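Local coordinates for multifunctional non-homologous end joining DNA repair protein LigD (Mycobacterium tuberculosis, PDB 2IRU) that probably works with Ku to repair DNA double-strand breaks by end joining, this chain being its primase-like polymerase domain, which adds nucleotides at the ends, at residues 32-36 and 243-247; 136-140 and 228-234; 151-155 and 225-229; 170-176 and 254-260; 180-184 and 240-244. One frame throughout, in Å; residues are numbered along the deposited sequence.

Contact 1 of 5, residues 32-36 and 243-247; sequences IFDYY and PYSLR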
# COMPACT_ATOMS: atom_id res chain seq x y z
N ILE A 32 18.21 1.45 -3.31
CA ILE A 32 16.82 1.07 -3.59
C ILE A 32 16.70 -0.34 -4.20
O ILE A 32 15.81 -1.14 -3.83
CB ILE A 32 16.15 2.21 -4.42
CG1 ILE A 32 16.20 3.55 -3.62
CG2 ILE A 32 14.78 1.86 -4.90
CD1 ILE A 32 15.60 3.52 -2.26
N PHE A 33 17.62 -0.64 -5.12
CA PHE A 33 17.72 -1.96 -5.75
C PHE A 33 17.89 -3.03 -4.67
O PHE A 33 17.19 -4.06 -4.63
CB PHE A 33 18.90 -1.95 -6.74
CG PHE A 33 18.89 -3.08 -7.77
CD1 PHE A 33 18.00 -3.08 -8.85
CD2 PHE A 33 19.89 -4.06 -7.72
CE1 PHE A 33 18.09 -4.09 -9.84
CE2 PHE A 33 19.96 -5.06 -8.70
CZ PHE A 33 19.06 -5.05 -9.75
N ASP A 34 18.81 -2.77 -3.74
CA ASP A 34 19.07 -3.75 -2.69
C ASP A 34 17.87 -3.81 -1.75
O ASP A 34 17.53 -4.86 -1.26
CB ASP A 34 20.37 -3.41 -1.94
CG ASP A 34 21.63 -3.88 -2.70
OD1 ASP A 34 21.52 -4.61 -3.72
OD2 ASP A 34 22.75 -3.53 -2.25
N TYR A 35 17.24 -2.68 -1.50
CA TYR A 35 16.08 -2.69 -0.61
C TYR A 35 14.95 -3.56 -1.14
O TYR A 35 14.41 -4.43 -0.42
CB TYR A 35 15.58 -1.29 -0.32
CG TYR A 35 14.27 -1.33 0.40
CD1 TYR A 35 14.21 -1.59 1.80
CD2 TYR A 35 13.07 -1.11 -0.28
CE1 TYR A 35 12.95 -1.61 2.48
CE2 TYR A 35 11.80 -1.16 0.38
CZ TYR A 35 11.75 -1.41 1.75
OH TYR A 35 10.55 -1.51 2.44
N TYR A 36 14.60 -3.35 -2.41
CA TYR A 36 13.47 -4.09 -2.97
C TYR A 36 13.85 -5.61 -3.09
O TYR A 36 13.01 -6.50 -2.91
CB TYR A 36 13.01 -3.46 -4.28
CG TYR A 36 12.00 -2.35 -4.04
CD1 TYR A 36 10.83 -2.62 -3.31
CD2 TYR A 36 12.18 -1.08 -4.56
CE1 TYR A 36 9.86 -1.64 -3.08
CE2 TYR A 36 11.21 -0.07 -4.35
CZ TYR A 36 10.05 -0.37 -3.60
OH TYR A 36 9.09 0.60 -3.33
N PRO A 243 2.08 -2.27 1.18
CA PRO A 243 2.98 -2.52 2.30
C PRO A 243 4.42 -2.79 1.78
O PRO A 243 4.60 -3.47 0.75
CB PRO A 243 2.41 -3.79 2.94
CG PRO A 243 0.91 -3.71 2.63
CD PRO A 243 0.87 -3.12 1.22
N TYR A 244 5.39 -2.26 2.53
CA TYR A 244 6.83 -2.32 2.19
C TYR A 244 7.29 -1.40 1.05
O TYR A 244 8.50 -1.27 0.82
CB TYR A 244 7.28 -3.74 1.90
CG TYR A 244 7.07 -4.66 3.08
CD1 TYR A 244 7.98 -4.64 4.16
CD2 TYR A 244 6.01 -5.57 3.11
CE1 TYR A 244 7.82 -5.49 5.26
CE2 TYR A 244 5.83 -6.44 4.22
CZ TYR A 244 6.75 -6.38 5.28
OH TYR A 244 6.63 -7.19 6.36
N SER A 245 6.35 -0.73 0.38
CA SER A 245 6.78 0.27 -0.62
C SER A 245 7.53 1.41 0.05
O SER A 245 7.15 1.87 1.15
CB SER A 245 5.57 0.88 -1.36
OG SER A 245 6.01 1.81 -2.37
N LEU A 246 8.56 1.90 -0.63
CA LEU A 246 9.19 3.17 -0.27
C LEU A 246 8.17 4.27 -0.55
O LEU A 246 7.19 4.06 -1.31
CB LEU A 246 10.43 3.42 -1.16
CG LEU A 246 11.65 2.56 -0.84
CD1 LEU A 246 12.68 2.63 -1.94
CD2 LEU A 246 12.31 3.04 0.44
N ARG A 247 8.45 5.43 0.02
CA ARG A 247 7.71 6.66 -0.26
C ARG A 247 8.62 7.67 -0.91
O ARG A 247 9.81 7.83 -0.54
CB ARG A 247 7.14 7.26 1.04
CG ARG A 247 6.21 6.32 1.85
CD ARG A 247 5.11 5.69 0.99
NE ARG A 247 4.34 6.65 0.23
CZ ARG A 247 3.16 7.14 0.61
NH1 ARG A 247 2.59 6.73 1.75
NH2 ARG A 247 2.52 7.99 -0.17

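Contact 2 of 5, residues 136-140 and 228-234; sequences RLVFD and FVDWSQN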
# COMPACT_ATOMS: atom_id res chain seq x y z
N ARG A 136 -9.46 -8.11 0.98
CA ARG A 136 -9.19 -7.47 2.29
C ARG A 136 -9.80 -6.09 2.26
O ARG A 136 -10.08 -5.56 1.17
CB ARG A 136 -7.66 -7.36 2.48
CG ARG A 136 -6.94 -6.46 1.48
CD ARG A 136 -5.44 -6.73 1.45
NE ARG A 136 -4.78 -5.73 0.61
CZ ARG A 136 -3.60 -5.87 0.00
NH1 ARG A 136 -2.90 -7.01 0.10
NH2 ARG A 136 -3.12 -4.86 -0.73
N LEU A 137 -10.05 -5.51 3.45
CA LEU A 137 -10.40 -4.09 3.56
C LEU A 137 -9.17 -3.24 3.90
O LEU A 137 -8.24 -3.70 4.57
CB LEU A 137 -11.45 -3.86 4.66
CG LEU A 137 -12.77 -4.64 4.69
CD1 LEU A 137 -13.61 -4.22 5.92
CD2 LEU A 137 -13.54 -4.42 3.41
N VAL A 138 -9.18 -2.00 3.46
CA VAL A 138 -8.19 -1.05 3.94
C VAL A 138 -8.89 0.18 4.47
O VAL A 138 -9.91 0.64 3.91
CB VAL A 138 -7.16 -0.64 2.85
CG1 VAL A 138 -7.82 0.20 1.79
CG2 VAL A 138 -5.98 0.11 3.47
N PHE A 139 -8.39 0.67 5.60
CA PHE A 139 -8.79 1.96 6.14
C PHE A 139 -7.58 2.88 6.18
O PHE A 139 -6.50 2.46 6.62
CB PHE A 139 -9.37 1.82 7.54
CG PHE A 139 -10.60 0.99 7.58
CD1 PHE A 139 -11.87 1.58 7.54
CD2 PHE A 139 -10.51 -0.41 7.68
CE1 PHE A 139 -13.02 0.76 7.57
CE2 PHE A 139 -11.62 -1.22 7.72
CZ PHE A 139 -12.89 -0.63 7.67
N ASP A 140 -7.74 4.11 5.71
CA ASP A 140 -6.67 5.11 5.79
C ASP A 140 -7.09 6.05 6.91
O ASP A 140 -8.10 6.74 6.78
CB ASP A 140 -6.61 5.89 4.47
CG ASP A 140 -5.56 7.00 4.47
OD1 ASP A 140 -4.82 7.24 5.47
OD2 ASP A 140 -5.49 7.65 3.39
N PHE A 228 -9.66 11.29 10.39
CA PHE A 228 -10.53 10.96 9.28
C PHE A 228 -10.33 9.47 8.98
O PHE A 228 -9.24 9.04 8.62
CB PHE A 228 -10.13 11.80 8.05
CG PHE A 228 -10.85 11.42 6.79
CD1 PHE A 228 -12.15 10.93 6.82
CD2 PHE A 228 -10.19 11.54 5.56
CE1 PHE A 228 -12.83 10.56 5.62
CE2 PHE A 228 -10.85 11.18 4.37
CZ PHE A 228 -12.16 10.69 4.41
N VAL A 229 -11.39 8.70 9.21
CA VAL A 229 -11.35 7.26 8.95
C VAL A 229 -11.85 7.04 7.53
O VAL A 229 -13.05 6.92 7.30
CB VAL A 229 -12.18 6.47 9.97
CG1 VAL A 229 -12.14 4.99 9.69
CG2 VAL A 229 -11.65 6.73 11.35
N ASP A 230 -10.91 7.03 6.60
CA ASP A 230 -11.24 6.99 5.19
C ASP A 230 -11.46 5.54 4.74
O ASP A 230 -10.52 4.71 4.74
CB ASP A 230 -10.11 7.66 4.37
CG ASP A 230 -10.47 7.86 2.89
OD1 ASP A 230 -11.59 7.55 2.48
OD2 ASP A 230 -9.60 8.32 2.12
N TRP A 231 -12.72 5.27 4.38
CA TRP A 231 -13.19 3.98 3.89
C TRP A 231 -13.20 3.93 2.37
O TRP A 231 -13.48 2.85 1.79
CB TRP A 231 -14.64 3.75 4.38
CG TRP A 231 -15.47 5.00 4.20
CD1 TRP A 231 -15.70 5.99 5.14
CD2 TRP A 231 -16.17 5.42 3.01
NE1 TRP A 231 -16.50 6.98 4.60
CE2 TRP A 231 -16.78 6.66 3.30
CE3 TRP A 231 -16.32 4.87 1.73
CZ2 TRP A 231 -17.56 7.34 2.35
CZ3 TRP A 231 -17.09 5.56 0.79
CH2 TRP A 231 -17.68 6.78 1.10
N SER A 232 -12.90 5.06 1.72
CA SER A 232 -13.15 5.23 0.27
C SER A 232 -12.16 4.46 -0.63
O SER A 232 -12.42 4.25 -1.84
CB SER A 232 -13.13 6.72 -0.13
OG SER A 232 -11.83 7.25 -0.05
N GLN A 233 -11.01 4.11 -0.07
CA GLN A 233 -9.99 3.35 -0.84
C GLN A 233 -10.34 1.88 -1.14
O GLN A 233 -9.62 1.17 -1.86
CB GLN A 233 -8.60 3.52 -0.23
CG GLN A 233 -8.22 4.97 -0.25
CD GLN A 233 -7.00 5.27 0.52
OE1 GLN A 233 -5.98 4.59 0.40
NE2 GLN A 233 -7.07 6.33 1.34
N ASN A 234 -11.48 1.44 -0.61
CA ASN A 234 -12.01 0.12 -0.96
C ASN A 234 -12.71 0.14 -2.31
O ASN A 234 -13.06 -0.93 -2.83
CB ASN A 234 -12.90 -0.41 0.17
CG ASN A 234 -12.10 -0.64 1.46
OD1 ASN A 234 -11.31 -1.56 1.53
ND2 ASN A 234 -12.28 0.24 2.46
O HOH W 1 -11.66 -3.72 -0.12
O HOH W 2 -10.25 3.13 2.62
O HOH W 3 -7.46 9.96 3.08

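Contact 3 of 5, residues 151-155 and 225-229; sequences QLAEV and GKVFV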
# COMPACT_ATOMS: atom_id res chain seq x y z
N GLN A 151 -4.26 9.67 20.33
CA GLN A 151 -5.60 9.75 19.71
C GLN A 151 -5.69 8.87 18.46
O GLN A 151 -6.66 8.13 18.30
CB GLN A 151 -6.03 11.20 19.39
CG GLN A 151 -7.45 11.29 18.76
CD GLN A 151 -7.88 12.70 18.32
OE1 GLN A 151 -7.35 13.71 18.78
NE2 GLN A 151 -8.87 12.76 17.42
N LEU A 152 -4.70 8.96 17.58
CA LEU A 152 -4.66 8.17 16.35
C LEU A 152 -4.62 6.67 16.66
O LEU A 152 -5.30 5.86 16.02
CB LEU A 152 -3.46 8.60 15.48
CG LEU A 152 -3.16 7.88 14.15
CD1 LEU A 152 -4.27 8.08 13.15
CD2 LEU A 152 -1.85 8.37 13.56
N ALA A 153 -3.85 6.31 17.70
CA ALA A 153 -3.73 4.93 18.16
C ALA A 153 -5.03 4.44 18.74
O ALA A 153 -5.44 3.31 18.45
CB ALA A 153 -2.60 4.80 19.21
N GLU A 154 -5.66 5.27 19.58
CA GLU A 154 -6.94 4.92 20.17
C GLU A 154 -7.97 4.71 19.07
O GLU A 154 -8.74 3.75 19.14
CB GLU A 154 -7.44 5.99 21.14
CG GLU A 154 -8.86 5.70 21.64
CD GLU A 154 -9.41 6.73 22.62
OE1 GLU A 154 -8.74 7.75 22.90
OE2 GLU A 154 -10.54 6.50 23.11
N VAL A 155 -7.97 5.59 18.06
CA VAL A 155 -8.90 5.44 16.95
C VAL A 155 -8.59 4.13 16.19
O VAL A 155 -9.51 3.37 15.88
CB VAL A 155 -8.94 6.68 16.01
CG1 VAL A 155 -9.82 6.42 14.76
CG2 VAL A 155 -9.46 7.92 16.80
N GLY A 225 -8.75 18.36 14.62
CA GLY A 225 -8.90 17.70 15.92
C GLY A 225 -9.45 16.29 15.83
O GLY A 225 -9.64 15.63 16.85
N LYS A 226 -9.70 15.83 14.60
CA LYS A 226 -10.26 14.48 14.37
C LYS A 226 -9.41 13.62 13.46
O LYS A 226 -8.70 14.12 12.58
CB LYS A 226 -11.67 14.57 13.77
CG LYS A 226 -12.62 15.38 14.64
CD LYS A 226 -14.04 15.43 14.13
CE LYS A 226 -14.79 16.38 15.06
NZ LYS A 226 -16.14 16.81 14.62
N VAL A 227 -9.51 12.31 13.68
CA VAL A 227 -9.01 11.32 12.72
C VAL A 227 -10.06 11.09 11.64
O VAL A 227 -11.21 10.73 11.92
CB VAL A 227 -8.64 9.97 13.39
CG1 VAL A 227 -8.15 8.93 12.34
CG2 VAL A 227 -7.60 10.19 14.47
N PHE A 228 -9.66 11.29 10.39
CA PHE A 228 -10.53 10.96 9.28
C PHE A 228 -10.33 9.47 8.98
O PHE A 228 -9.24 9.04 8.62
CB PHE A 228 -10.13 11.80 8.05
CG PHE A 228 -10.85 11.42 6.79
CD1 PHE A 228 -12.15 10.93 6.82
CD2 PHE A 228 -10.19 11.54 5.56
CE1 PHE A 228 -12.83 10.56 5.62
CE2 PHE A 228 -10.85 11.18 4.37
CZ PHE A 228 -12.16 10.69 4.41
N VAL A 229 -11.39 8.70 9.21
CA VAL A 229 -11.35 7.26 8.95
C VAL A 229 -11.85 7.04 7.53
O VAL A 229 -13.05 6.92 7.30
CB VAL A 229 -12.18 6.47 9.97
CG1 VAL A 229 -12.14 4.99 9.69
CG2 VAL A 229 -11.65 6.73 11.35

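Contact 4 of 5, residues 170-176 and 254-260; sequences TFPVTSG and VAAPRTW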
# COMPACT_ATOMS: atom_id res chain seq x y z
N THR A 170 -7.21 -7.27 12.35
CA THR A 170 -6.72 -6.04 11.72
C THR A 170 -5.21 -5.87 11.90
O THR A 170 -4.68 -6.13 13.00
CB THR A 170 -7.49 -4.84 12.31
OG1 THR A 170 -8.90 -5.12 12.24
CG2 THR A 170 -7.21 -3.54 11.57
N PHE A 171 -4.55 -5.41 10.84
CA PHE A 171 -3.10 -5.23 10.83
C PHE A 171 -2.77 -3.76 10.59
O PHE A 171 -3.19 -3.19 9.57
CB PHE A 171 -2.46 -6.07 9.70
CG PHE A 171 -2.73 -7.54 9.82
CD1 PHE A 171 -1.82 -8.38 10.48
CD2 PHE A 171 -3.91 -8.10 9.29
CE1 PHE A 171 -2.07 -9.75 10.61
CE2 PHE A 171 -4.15 -9.47 9.41
CZ PHE A 171 -3.25 -10.30 10.07
N PRO A 172 -1.95 -3.17 11.46
CA PRO A 172 -1.57 -1.80 11.16
C PRO A 172 -0.32 -1.64 10.33
O PRO A 172 0.61 -2.43 10.44
CB PRO A 172 -1.34 -1.18 12.55
CG PRO A 172 -0.97 -2.34 13.45
CD PRO A 172 -1.37 -3.64 12.75
N VAL A 173 -0.32 -0.60 9.51
CA VAL A 173 0.82 -0.31 8.64
C VAL A 173 0.99 1.20 8.62
O VAL A 173 0.11 1.93 8.11
CB VAL A 173 0.59 -0.81 7.19
CG1 VAL A 173 1.80 -0.46 6.35
CG2 VAL A 173 0.35 -2.32 7.15
N THR A 174 2.08 1.71 9.20
CA THR A 174 2.30 3.16 9.15
C THR A 174 2.63 3.47 7.69
O THR A 174 3.41 2.75 7.08
CB THR A 174 3.36 3.66 10.15
OG1 THR A 174 4.54 2.83 10.12
CG2 THR A 174 2.76 3.66 11.59
N SER A 175 2.01 4.50 7.15
CA SER A 175 2.04 4.74 5.69
C SER A 175 3.37 5.22 5.14
O SER A 175 3.56 5.19 3.92
CB SER A 175 0.98 5.78 5.29
OG SER A 175 1.37 7.06 5.71
N GLY A 176 4.29 5.70 6.00
CA GLY A 176 5.54 6.34 5.56
C GLY A 176 5.40 7.83 5.34
O GLY A 176 6.39 8.54 5.21
N VAL A 254 8.96 4.13 4.62
CA VAL A 254 8.29 2.95 4.04
C VAL A 254 6.87 2.78 4.62
O VAL A 254 6.63 3.13 5.80
CB VAL A 254 9.13 1.66 4.39
CG1 VAL A 254 8.41 0.36 4.02
CG2 VAL A 254 10.51 1.70 3.69
N ALA A 255 5.99 2.19 3.79
CA ALA A 255 4.69 1.73 4.29
C ALA A 255 4.97 0.48 5.16
O ALA A 255 5.00 -0.67 4.65
CB ALA A 255 3.78 1.46 3.10
N ALA A 256 5.22 0.69 6.46
CA ALA A 256 5.85 -0.35 7.30
C ALA A 256 4.83 -1.06 8.21
O ALA A 256 4.19 -0.37 9.03
CB ALA A 256 6.98 0.24 8.18
N PRO A 257 4.71 -2.41 8.10
CA PRO A 257 3.87 -3.10 9.09
C PRO A 257 4.39 -2.92 10.51
O PRO A 257 5.63 -2.92 10.76
CB PRO A 257 3.97 -4.59 8.70
CG PRO A 257 4.30 -4.58 7.24
CD PRO A 257 5.23 -3.34 7.09
N ARG A 258 3.43 -2.77 11.44
CA ARG A 258 3.74 -2.57 12.86
C ARG A 258 2.95 -3.57 13.69
O ARG A 258 1.98 -4.18 13.22
CB ARG A 258 3.38 -1.15 13.32
CG ARG A 258 3.89 -0.02 12.39
CD ARG A 258 5.42 -0.03 12.21
NE ARG A 258 6.15 0.55 13.35
CZ ARG A 258 6.43 1.85 13.49
NH1 ARG A 258 6.02 2.75 12.59
NH2 ARG A 258 7.13 2.26 14.55
N THR A 259 3.41 -3.75 14.93
CA THR A 259 2.58 -4.42 15.96
C THR A 259 1.64 -3.41 16.64
O THR A 259 1.89 -2.19 16.68
CB THR A 259 3.45 -5.09 17.04
OG1 THR A 259 4.08 -4.07 17.82
CG2 THR A 259 4.54 -5.98 16.42
N TRP A 260 0.57 -3.94 17.23
CA TRP A 260 -0.36 -3.08 17.97
C TRP A 260 0.37 -2.39 19.15
O TRP A 260 0.16 -1.21 19.40
CB TRP A 260 -1.59 -3.89 18.39
CG TRP A 260 -2.52 -4.06 17.21
CD1 TRP A 260 -2.67 -5.18 16.42
CD2 TRP A 260 -3.38 -3.06 16.64
NE1 TRP A 260 -3.58 -4.94 15.41
CE2 TRP A 260 -4.03 -3.64 15.52
CE3 TRP A 260 -3.68 -1.72 16.98
CZ2 TRP A 260 -4.98 -2.95 14.75
CZ3 TRP A 260 -4.61 -1.02 16.20
CH2 TRP A 260 -5.23 -1.63 15.09
O HOH W 4 0.99 -5.31 11.05
O HOH W 5 6.37 3.88 8.45

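Contact 5 of 5, residues 180-184 and 240-244; sequences LHLYT and TIAPY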
# COMPACT_ATOMS: atom_id res chain seq x y z
N LEU A 180 -1.98 6.37 8.85
CA LEU A 180 -1.86 5.03 9.36
C LEU A 180 -2.88 4.22 8.55
O LEU A 180 -4.05 4.61 8.52
CB LEU A 180 -2.24 5.04 10.85
CG LEU A 180 -2.34 3.70 11.57
CD1 LEU A 180 -0.99 2.98 11.51
CD2 LEU A 180 -2.78 3.89 13.02
N HIS A 181 -2.45 3.15 7.87
CA HIS A 181 -3.39 2.28 7.17
C HIS A 181 -3.66 1.04 8.02
O HIS A 181 -2.75 0.57 8.71
CB HIS A 181 -2.87 1.82 5.80
CG HIS A 181 -2.81 2.91 4.79
ND1 HIS A 181 -3.92 3.31 4.07
CD2 HIS A 181 -1.77 3.64 4.32
CE1 HIS A 181 -3.57 4.28 3.23
NE2 HIS A 181 -2.27 4.52 3.39
N LEU A 182 -4.90 0.54 7.96
CA LEU A 182 -5.28 -0.68 8.67
C LEU A 182 -5.82 -1.63 7.60
O LEU A 182 -6.66 -1.21 6.81
CB LEU A 182 -6.41 -0.45 9.71
CG LEU A 182 -6.12 0.55 10.83
CD1 LEU A 182 -7.28 0.58 11.84
CD2 LEU A 182 -4.83 0.17 11.56
N TYR A 183 -5.31 -2.85 7.56
CA TYR A 183 -5.79 -3.87 6.63
C TYR A 183 -6.47 -5.01 7.39
O TYR A 183 -6.03 -5.39 8.48
CB TYR A 183 -4.62 -4.48 5.86
CG TYR A 183 -3.97 -3.54 4.87
CD1 TYR A 183 -4.44 -3.45 3.55
CD2 TYR A 183 -2.88 -2.73 5.24
CE1 TYR A 183 -3.86 -2.59 2.62
CE2 TYR A 183 -2.26 -1.84 4.30
CZ TYR A 183 -2.76 -1.80 2.98
OH TYR A 183 -2.21 -0.94 2.05
N THR A 184 -7.53 -5.55 6.80
CA THR A 184 -8.26 -6.66 7.39
C THR A 184 -8.59 -7.69 6.30
O THR A 184 -9.30 -7.38 5.34
CB THR A 184 -9.54 -6.18 8.06
OG1 THR A 184 -9.22 -5.18 9.04
CG2 THR A 184 -10.22 -7.40 8.68
N THR A 240 -3.91 1.97 -3.29
CA THR A 240 -3.33 2.35 -1.99
C THR A 240 -1.88 1.87 -1.95
O THR A 240 -1.57 0.75 -2.44
CB THR A 240 -4.16 1.71 -0.83
OG1 THR A 240 -5.50 2.25 -0.88
CG2 THR A 240 -3.52 1.95 0.50
N ILE A 241 -1.01 2.75 -1.47
CA ILE A 241 0.42 2.42 -1.29
C ILE A 241 0.60 1.00 -0.72
O ILE A 241 -0.03 0.64 0.31
CB ILE A 241 1.13 3.45 -0.39
CG1 ILE A 241 2.65 3.27 -0.43
CG2 ILE A 241 0.60 3.43 1.10
CD1 ILE A 241 3.29 3.81 -1.75
N ALA A 242 1.44 0.22 -1.37
CA ALA A 242 1.61 -1.16 -0.96
C ALA A 242 2.46 -1.32 0.29
O ALA A 242 3.46 -0.63 0.44
CB ALA A 242 2.20 -1.95 -2.06
N PRO A 243 2.08 -2.27 1.18
CA PRO A 243 2.98 -2.52 2.30
C PRO A 243 4.42 -2.79 1.78
O PRO A 243 4.60 -3.47 0.75
CB PRO A 243 2.41 -3.79 2.94
CG PRO A 243 0.91 -3.71 2.63
CD PRO A 243 0.87 -3.12 1.22
N TYR A 244 5.39 -2.26 2.53
CA TYR A 244 6.83 -2.32 2.19
C TYR A 244 7.29 -1.40 1.05
O TYR A 244 8.50 -1.27 0.82
CB TYR A 244 7.28 -3.74 1.90
CG TYR A 244 7.07 -4.66 3.08
CD1 TYR A 244 7.98 -4.64 4.16
CD2 TYR A 244 6.01 -5.57 3.11
CE1 TYR A 244 7.82 -5.49 5.26
CE2 TYR A 244 5.83 -6.44 4.22
CZ TYR A 244 6.75 -6.38 5.28
OH TYR A 244 6.63 -7.19 6.36
O HOH W 6 -2.82 -1.67 -0.71
O HOH W 7 -0.21 0.35 2.91

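Contact 1 of 5, residues 32-36 and 243-247
The Tyr35 ring carries Leu246 CD2 over one face, 4.2 Å above the plane and displaced toward the rim, while the carbonyl O of Tyr244 lies at its edge in the ring plane. Tyr36 turns its own face to its neighbour, with Tyr35 CD2 over the ring centre, and has Ser245 CA near the plane at its edge. With CG anti to the backbone N (chi1 171°), Tyr35 reaches straight across from the helix, and its OH donates to Tyr244 O over 2.6 Å, tilted 21° from the carbonyl plane. Helix 29-47 thus packs on the loop between strands 240-241 and 253-257 in the primase-polymerase domain, and that loop holds Arg247, which by similarity binds the polymerase substrate. Leu246 N donates to Tyr36 OH at 3.0 Å, and the same hydroxyl is also hydrogen-bonded to Leu111 O, so it ties the loop to a third part of the chain. The Leu246 side chain packs alongside both rings: its CG is 3.9 Å from Tyr35 CE2, and its CD1 is 3.9 Å from Tyr36 CE2. Ser245 OG bonds the carbonyl of the next residue, Leu246 O, in the carbonyl plane on a lone pair at 2.8 Å.

Contact 2 of 5, residues 136-140 and 228-234
The carboxylates of Asp140 and Asp230, manganese ligands of the polymerase site by similarity, stand side by side where two antiparallel strands meet, and Gln233, a substrate-binding residue by similarity, reaches across to them. Asp140 and Asp230 form a hydrogen-bonded pair: Asp230 N donates to Asp140 O and Asp140 N to Asp230 O, which places both side chains on one face of the sheet. Asp140 OD2 and Asp230 OD2 lie 4.4 Å apart, bridged by a water that donates to both; such closeness of like charges suits a site that takes up divalent metal. Gln233 NE2 gives a 2.9 Å bond to the anti lone pair of Asp140 OD2, with OD2 in the plane of the Gln233 amide, while the carboxylate plane is turned 85° from that amide; a weak bond from the same nitrogen goes to Asp230 OD2. Its other end, OE1, is held by Thr240 OG1. Asp230 OD1 receives Ser232 OG on its syn side at 2.6 Å and Ser232 N from above the carboxylate plane; the bond to the N makes an Asx turn, and the two donors limit rotation of the group. The 3-10 turn 232-234 continues the pairing with a side chain: Asn234 OD1 accepts from Val138 N at 2.9 Å on an in-plane lone pair, and ND2 donates to Val138 O at 2.8 Å. The same ND2 also bonds Trp231 O. A water joins Val138 O, Asp230 O and Gln233 N. On the other face, Phe139 CD1 touches Val229 CG1 at 4.0 Å, beside helix 192-209.

Contact 3 of 5, residues 151-155 and 225-229
Helix 149-164 packs over strand 227-230 of the mixed sheet of the primase-polymerase domain, their short axes 9.7 Å apart and running the same way within 28°. Val227, whose side chain points to the helix, is the middle of the contact. It meets Val155 tip to tip, CG2 to CG2 at 3.7 Å, and CG1 of Val155 sits 3.9 Å from CG1 of Val227. Leu152 comes at about a right angle: its CD1 approaches Val227 CG1 at 4.1 Å, and its CA lies 4.0 Å from Val227 CG2, so one valine branch rests on the helix backbone itself. Val155 CG1 also touches Val229 CG2 at 3.9 Å, so it rests on both valines. Leu141 of strand 129-143 touches Leu152, Val155 and Val227 alike, which makes this helix-sheet layer continuous with the strand bearing the manganese-binding aspartates known by similarity. At the edge of the apolar patch, Gln151 extends its chain fully, CG anti to the backbone N, and its NE2 donates to Gly225 O at 3.0 Å. The acceptor lies in the plane of the amide, and the bond is nearly straight at 166°, though the donor is tilted 35° from the carbonyl plane. A weak bond joins NE2 to Leu213 O as well. Gly225 has a positive phi, which favours glycine. The chemistry is thus divided: branched aliphatic groups meet in the buried part, while an amide on the partly exposed side gives a hydrogen bond to the Gly225 carbonyl, two residues before the strand.

Contact 4 of 5, residues 170-176 and 254-260
Strands 171-174 and 253-257 pair antiparallel, Thr174 with Ala256 hydrogen-bonded (Ala256 N to Thr174 O 2.8 Å, Thr174 N to Ala256 O 3.0 Å) and Val173 with Pro257 non-hydrogen-bonded, and Arg258 N extends the ladder to Pro172 O. Further along, Trp260 lays one ring face against Pro172, whose CG stands 3.9 Å above it over the centre and whose CD makes a CH-pi contact with the five-membered ring. The indole N-H points out in the ring plane to Thr170 O at 2.9 Å, meeting that oxygen from above its carbonyl plane. Arg258 is bent at chi2 and chi3, and the fold brings NH1 to Thr174 OG1 at 2.9 Å with the hydroxyl exactly in the guanidinium plane; the same NH1 also bonds Arg269 O. Thr174 holds OG1 between its backbone N and carbonyl carbon (chi1 46°), turned toward the arginine. Val173 CG1 lies on Ala255 C at 3.5 Å. At the other end, Gly176 CA comes 3.4 Å from Val254 O. This is an inner strand pair of the mixed sheet of the archaeo-eukaryotic primase family, ending at Ser175 and Gly176, which by similarity bind the polymerase substrate.

Contact 5 of 5, residues 180-184 and 240-244
Thr240 CG2 makes a CH-pi contact over one face of the His181 imidazole, 3.5 Å above the plane and offset toward the rim, with CE1 the closest ring atom at 3.6 Å. That methyl is anti to the backbone N of Thr240 (chi1 -63° for OG1), which points it at the ring while OG1 turns to Gln233 OE1. The Ile241 side chain crosses that of His181 at about a right angle, its CG2 3.8 Å from NE2. Apolar packing continues at Tyr183, where Pro243 CG lies 4.0 Å from CE2. Tyr183 OH also makes a van der Waals contact with Thr240 CG2 at 3.5 Å. Polar links run mainly through water. Tyr183 OH shares one water, in the plane of the tyrosine ring, with Ile241 O, and a second water with Thr240 O; each water donates to its carbonyl. They tie the buried phenol to two successive carbonyls of the 240-241 strand. His181 binds the polymerase substrate by similarity, and the Thr240 methyl lies on one face of its ring. His181 and Tyr183 project from the face of strand 180-186 that meets strand 240-241, an edge strand of the smaller antiparallel sheet. Strands 171-174 and 129-143 flank strand 180-186 in the mixed sheet, while Leu180 and Leu182 pack on helix 149-164; beyond the contact, Tyr244 touches helix 29-47.

How the contacts relate
Contacts 2, 3, 4 and 5 all reach the mixed sheet, and contact 5 joins it to the smaller antiparallel sheet. Contacts 4 and 5 are the closest pair, centres about 7 Å apart, linked by Tyr244 N to Ala255 O and by Phe171 N to Tyr183 O. Contacts 2 and 5, centres about 9 Å apart, meet through Gln233 and Thr240, so manganese and substrate residues known by similarity lie within one neighbourhood. Contact 3 shares Phe228 and Val229 with contact 2. Contact 1, about 23 Å from contact 2 between centres, joins the site through Arg247 NH1, 2.8 Å from Ser175 O of contact 4.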